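KLLA0C04147p (Kluyveromyces lactis, PDB 5H2D) binds ergosterol through its oxysterol-binding-protein-related domain, the part described here, and probably transfers sterols between membranes. Local coordinates at residues A[395-403]-A[413-422]. Numbering follows the deposited sequence.
Sequences YQQRWFKKE and WKFNGEYWKQ
K401 and K414 form a hydrogen-bonded pair of an antiparallel beta hairpin, with K401 N to K414 O at 3.0 Å and K414 N to K401 O at 2.9 Å. F400–F415 and K402–W413 are the flanking non-hydrogen-bonded pairs. Just beyond the strands, N416 N donates to W399 O, a fairly straight bond (164°). The N416 side chain bridges the two segments: ND2 makes a weak bond to R398 O, and OD1 accepts from E418 N at 3.0 Å, an Asx turn that leads toward the helix.

W399 is the main side chain of 395-403 here. Y419 meets one face of its indole in a T-shaped pair, planes at 84°, with Y419 CD1 3.7 Å from W399 CE2. R398 CG lies over the opposite face, and Q422 OE1 comes to the rim near W399 CH2. On the hairpin, F415 points its edge at the face of F400, centroids 5.7 Å apart. K402 lays CB over a face of W413, a CH-pi contact, and its bent chain brings CE to 3.7 Å from W413 CZ2. The Q397 amide crosses the W413 side chain at about a right angle, near CZ3 and CH2, its plane turned 59° from the ring.

Q397 NE2 bonds to V145 O, W413 NE1 to E166 and Y419 OH to E130, while E143 accepts from the backbone N of R398 and W399. F415 stacks with W155, and F141 meets both W399 and Y419. The contact joins the hairpin 400-404/411-415 to helix 419-424, and its face carrying F400 and W413 lies against strands 138-146 and 151-157 of the sterol-binding domain.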
loop_
_atom_site.group_PDB
_atom_site.type_symbol
_atom_site.label_atom_id
_atom_site.label_comp_id
_atom_site.label_asym_id
_atom_site.label_seq_id
_atom_site.Cartn_x
_atom_site.Cartn_y
_atom_site.Cartn_z
ATOM N N TYR A 395 14.713 -13.566 17.225
ATOM C CA TYR A 395 14.590 -13.401 15.783
ATOM C C TYR A 395 15.066 -12.019 15.359
ATOM O O TYR A 395 14.735 -11.010 15.983
ATOM C CB TYR A 395 13.138 -13.602 15.330
ATOM C CG TYR A 395 12.981 -13.419 13.837
ATOM C CD1 TYR A 395 13.361 -14.418 12.949
ATOM C CD2 TYR A 395 12.479 -12.235 13.311
ATOM C CE1 TYR A 395 13.235 -14.254 11.584
ATOM C CE2 TYR A 395 12.356 -12.066 11.948
ATOM C CZ TYR A 395 12.734 -13.072 11.094
ATOM O OH TYR A 395 12.616 -12.912 9.747
ATOM N N GLN A 396 15.838 -11.977 14.275
ATOM C CA GLN A 396 16.326 -10.725 13.718
ATOM C C GLN A 396 15.815 -10.577 12.294
ATOM O O GLN A 396 15.951 -11.490 11.472
ATOM C CB GLN A 396 17.858 -10.662 13.753
ATOM C CG GLN A 396 18.437 -10.593 15.164
ATOM C CD GLN A 396 19.949 -10.717 15.184
ATOM O OE1 GLN A 396 20.554 -11.283 14.269
ATOM N NE2 GLN A 396 20.571 -10.184 16.234
ATOM N N GLN A 397 15.227 -9.419 12.009
ATOM C CA GLN A 397 14.882 -9.055 10.647
ATOM C C GLN A 397 16.143 -8.934 9.804
ATOM O O GLN A 397 17.228 -8.643 10.312
ATOM C CB GLN A 397 14.123 -7.726 10.639
ATOM C CG GLN A 397 12.756 -7.773 11.325
ATOM C CD GLN A 397 12.842 -7.784 12.839
ATOM O OE1 GLN A 397 13.846 -7.369 13.426
ATOM N NE2 GLN A 397 11.780 -8.242 13.482
ATOM N N ARG A 398 15.997 -9.151 8.502
ATOM C CA ARG A 398 17.167 -9.129 7.629
ATOM C C ARG A 398 17.478 -7.748 7.071
ATOM O O ARG A 398 18.651 -7.364 6.992
ATOM C CB ARG A 398 16.976 -10.116 6.477
ATOM C CG ARG A 398 18.109 -10.107 5.485
ATOM C CD ARG A 398 18.007 -11.299 4.542
ATOM N NE ARG A 398 18.190 -12.553 5.266
ATOM C CZ ARG A 398 17.324 -13.558 5.282
ATOM N NH1 ARG A 398 16.187 -13.482 4.600
ATOM N NH2 ARG A 398 17.603 -14.649 5.981
ATOM N N TRP A 399 16.457 -6.981 6.692
ATOM C CA TRP A 399 16.655 -5.784 5.894
ATOM C C TRP A 399 16.202 -4.512 6.583
ATOM O O TRP A 399 16.410 -3.426 6.031
ATOM C CB TRP A 399 15.917 -5.923 4.552
ATOM C CG TRP A 399 16.279 -7.176 3.799
ATOM C CD1 TRP A 399 15.482 -8.266 3.571
ATOM C CD2 TRP A 399 17.544 -7.476 3.198
ATOM N NE1 TRP A 399 16.176 -9.221 2.851
ATOM C CE2 TRP A 399 17.444 -8.756 2.618
ATOM C CE3 TRP A 399 18.754 -6.783 3.098
ATOM C CZ2 TRP A 399 18.512 -9.356 1.941
ATOM C CZ3 TRP A 399 19.807 -7.375 2.427
ATOM C CH2 TRP A 399 19.682 -8.646 1.856
ATOM N N PHE A 400 15.590 -4.621 7.762
ATOM C CA PHE A 400 15.120 -3.492 8.556
ATOM C C PHE A 400 15.529 -3.712 10.005
ATOM O O PHE A 400 15.716 -4.847 10.454
ATOM C CB PHE A 400 13.587 -3.346 8.518
ATOM C CG PHE A 400 13.024 -3.001 7.166
ATOM C CD1 PHE A 400 12.791 -3.996 6.222
ATOM C CD2 PHE A 400 12.650 -1.694 6.870
ATOM C CE1 PHE A 400 12.253 -3.668 4.964
ATOM C CE2 PHE A 400 12.103 -1.361 5.627
ATOM C CZ PHE A 400 11.902 -2.359 4.674
ATOM N N LYS A 401 15.647 -2.606 10.741
ATOM C CA LYS A 401 15.839 -2.646 12.181
ATOM C C LYS A 401 14.966 -1.578 12.818
ATOM O O LYS A 401 14.865 -0.466 12.302
ATOM C CB LYS A 401 17.310 -2.417 12.575
ATOM C CG LYS A 401 17.517 -2.323 14.083
ATOM C CD LYS A 401 18.934 -2.682 14.508
ATOM C CE LYS A 401 19.030 -2.752 16.035
ATOM N NZ LYS A 401 20.214 -3.535 16.505
ATOM N N LYS A 402 14.344 -1.914 13.941
ATOM C CA LYS A 402 13.504 -0.939 14.620
ATOM C C LYS A 402 14.377 0.133 15.255
ATOM O O LYS A 402 15.339 -0.174 15.971
ATOM C CB LYS A 402 12.631 -1.623 15.668
ATOM C CG LYS A 402 11.580 -0.697 16.297
ATOM C CD LYS A 402 10.790 -1.408 17.400
ATOM C CE LYS A 402 9.722 -2.332 16.834
ATOM N NZ LYS A 402 8.538 -1.566 16.349
ATOM N N GLU A 403 14.057 1.391 14.967
ATOM C CA GLU A 403 14.786 2.535 15.495
ATOM C C GLU A 403 13.785 3.606 15.900
ATOM O O GLU A 403 12.586 3.497 15.632
ATOM C CB GLU A 403 15.777 3.087 14.467
ATOM C CG GLU A 403 16.825 2.086 13.994
ATOM C CD GLU A 403 17.907 1.836 15.028
ATOM O OE1 GLU A 403 18.835 1.054 14.734
ATOM O OE2 GLU A 403 17.836 2.416 16.134
ATOM N N TRP A 413 10.543 1.200 11.326
ATOM C CA TRP A 413 11.412 0.176 10.759
ATOM C C TRP A 413 12.348 0.846 9.768
ATOM O O TRP A 413 11.921 1.280 8.694
ATOM C CB TRP A 413 10.585 -0.925 10.101
ATOM C CG TRP A 413 9.783 -1.684 11.097
ATOM C CD1 TRP A 413 8.469 -1.491 11.412
ATOM C CD2 TRP A 413 10.245 -2.747 11.931
ATOM N NE1 TRP A 413 8.079 -2.375 12.387
ATOM C CE2 TRP A 413 9.150 -3.168 12.716
ATOM C CE3 TRP A 413 11.470 -3.410 12.066
ATOM C CZ2 TRP A 413 9.253 -4.204 13.643
ATOM C CZ3 TRP A 413 11.571 -4.445 12.993
ATOM C CH2 TRP A 413 10.471 -4.824 13.771
ATOM N N LYS A 414 13.622 0.943 10.139
ATOM C CA LYS A 414 14.622 1.627 9.328
ATOM C C LYS A 414 15.268 0.628 8.375
ATOM O O LYS A 414 15.934 -0.316 8.807
ATOM C CB LYS A 414 15.669 2.288 10.219
ATOM C CG LYS A 414 16.648 3.156 9.450
ATOM C CD LYS A 414 17.625 3.838 10.398
ATOM C CE LYS A 414 18.461 4.875 9.675
ATOM N NZ LYS A 414 19.273 4.269 8.593
ATOM N N PHE A 415 15.060 0.838 7.081
ATOM C CA PHE A 415 15.743 0.064 6.049
ATOM C C PHE A 415 17.251 0.161 6.253
ATOM O O PHE A 415 17.784 1.249 6.486
ATOM C CB PHE A 415 15.316 0.617 4.685
ATOM C CG PHE A 415 15.884 -0.102 3.484
ATOM C CD1 PHE A 415 15.525 -1.407 3.197
ATOM C CD2 PHE A 415 16.718 0.569 2.603
ATOM C CE1 PHE A 415 16.028 -2.045 2.062
ATOM C CE2 PHE A 415 17.220 -0.047 1.475
ATOM C CZ PHE A 415 16.881 -1.362 1.200
ATOM N N ASN A 416 17.946 -0.979 6.196
ATOM C CA ASN A 416 19.386 -0.946 6.458
ATOM C C ASN A 416 20.216 -0.578 5.234
ATOM O O ASN A 416 21.444 -0.499 5.343
ATOM C CB ASN A 416 19.881 -2.271 7.068
ATOM C CG ASN A 416 19.750 -3.471 6.137
ATOM O OD1 ASN A 416 19.670 -3.353 4.912
ATOM N ND2 ASN A 416 19.731 -4.655 6.744
ATOM N N GLY A 417 19.582 -0.309 4.096
ATOM C CA GLY A 417 20.272 0.178 2.913
ATOM C C GLY A 417 21.056 -0.852 2.131
ATOM O O GLY A 417 21.753 -0.479 1.180
ATOM N N GLU A 418 20.949 -2.135 2.477
ATOM C CA GLU A 418 21.788 -3.170 1.882
ATOM C C GLU A 418 21.119 -3.953 0.763
ATOM O O GLU A 418 21.822 -4.532 -0.071
ATOM C CB GLU A 418 22.230 -4.161 2.957
ATOM C CG GLU A 418 22.955 -3.501 4.095
ATOM C CD GLU A 418 24.358 -4.000 4.221
ATOM O OE1 GLU A 418 24.528 -5.189 4.585
ATOM O OE2 GLU A 418 25.288 -3.211 3.939
ATOM N N TYR A 419 19.787 -4.020 0.739
ATOM C CA TYR A 419 19.121 -4.998 -0.117
ATOM C C TYR A 419 19.485 -4.815 -1.588
ATOM O O TYR A 419 19.843 -5.780 -2.273
ATOM C CB TYR A 419 17.610 -4.901 0.064
ATOM C CG TYR A 419 16.837 -5.800 -0.877
ATOM C CD1 TYR A 419 16.703 -7.153 -0.599
ATOM C CD2 TYR A 419 16.242 -5.297 -2.044
ATOM C CE1 TYR A 419 15.994 -7.996 -1.447
ATOM C CE2 TYR A 419 15.520 -6.145 -2.904
ATOM C CZ TYR A 419 15.406 -7.488 -2.587
ATOM O OH TYR A 419 14.682 -8.347 -3.396
ATOM N N TRP A 420 19.371 -3.588 -2.097
ATOM C CA TRP A 420 19.541 -3.400 -3.533
ATOM C C TRP A 420 20.997 -3.586 -3.952
ATOM O O TRP A 420 21.254 -4.129 -5.030
ATOM C CB TRP A 420 19.002 -2.032 -3.954
ATOM C CG TRP A 420 17.513 -1.913 -3.716
ATOM C CD1 TRP A 420 16.899 -1.313 -2.655
ATOM C CD2 TRP A 420 16.466 -2.443 -4.544
ATOM N NE1 TRP A 420 15.527 -1.421 -2.779
ATOM C CE2 TRP A 420 15.237 -2.107 -3.928
ATOM C CE3 TRP A 420 16.445 -3.150 -5.754
ATOM C CZ2 TRP A 420 14.005 -2.453 -4.479
ATOM C CZ3 TRP A 420 15.221 -3.500 -6.302
ATOM C CH2 TRP A 420 14.012 -3.152 -5.653
ATOM N N LYS A 421 21.953 -3.168 -3.113
ATOM C CA LYS A 421 23.361 -3.393 -3.443
ATOM C C LYS A 421 23.693 -4.878 -3.432
ATOM O O LYS A 421 24.348 -5.385 -4.354
ATOM C CB LYS A 421 24.256 -2.635 -2.464
ATOM C CG LYS A 421 23.950 -1.159 -2.397
ATOM C CD LYS A 421 24.983 -0.391 -1.586
ATOM C CE LYS A 421 25.098 -0.915 -0.178
ATOM N NZ LYS A 421 25.964 -0.032 0.661
ATOM N N GLN A 422 23.255 -5.601 -2.401
ATOM C CA GLN A 422 23.529 -7.033 -2.363
ATOM C C GLN A 422 22.828 -7.749 -3.505
ATOM O O GLN A 422 23.355 -8.729 -4.036
ATOM C CB GLN A 422 23.114 -7.623 -1.016
ATOM C CG GLN A 422 23.826 -6.977 0.158
ATOM C CD GLN A 422 23.700 -7.780 1.438
ATOM O OE1 GLN A 422 23.257 -8.929 1.426
ATOM N NE2 GLN A 422 24.098 -7.176 2.554
#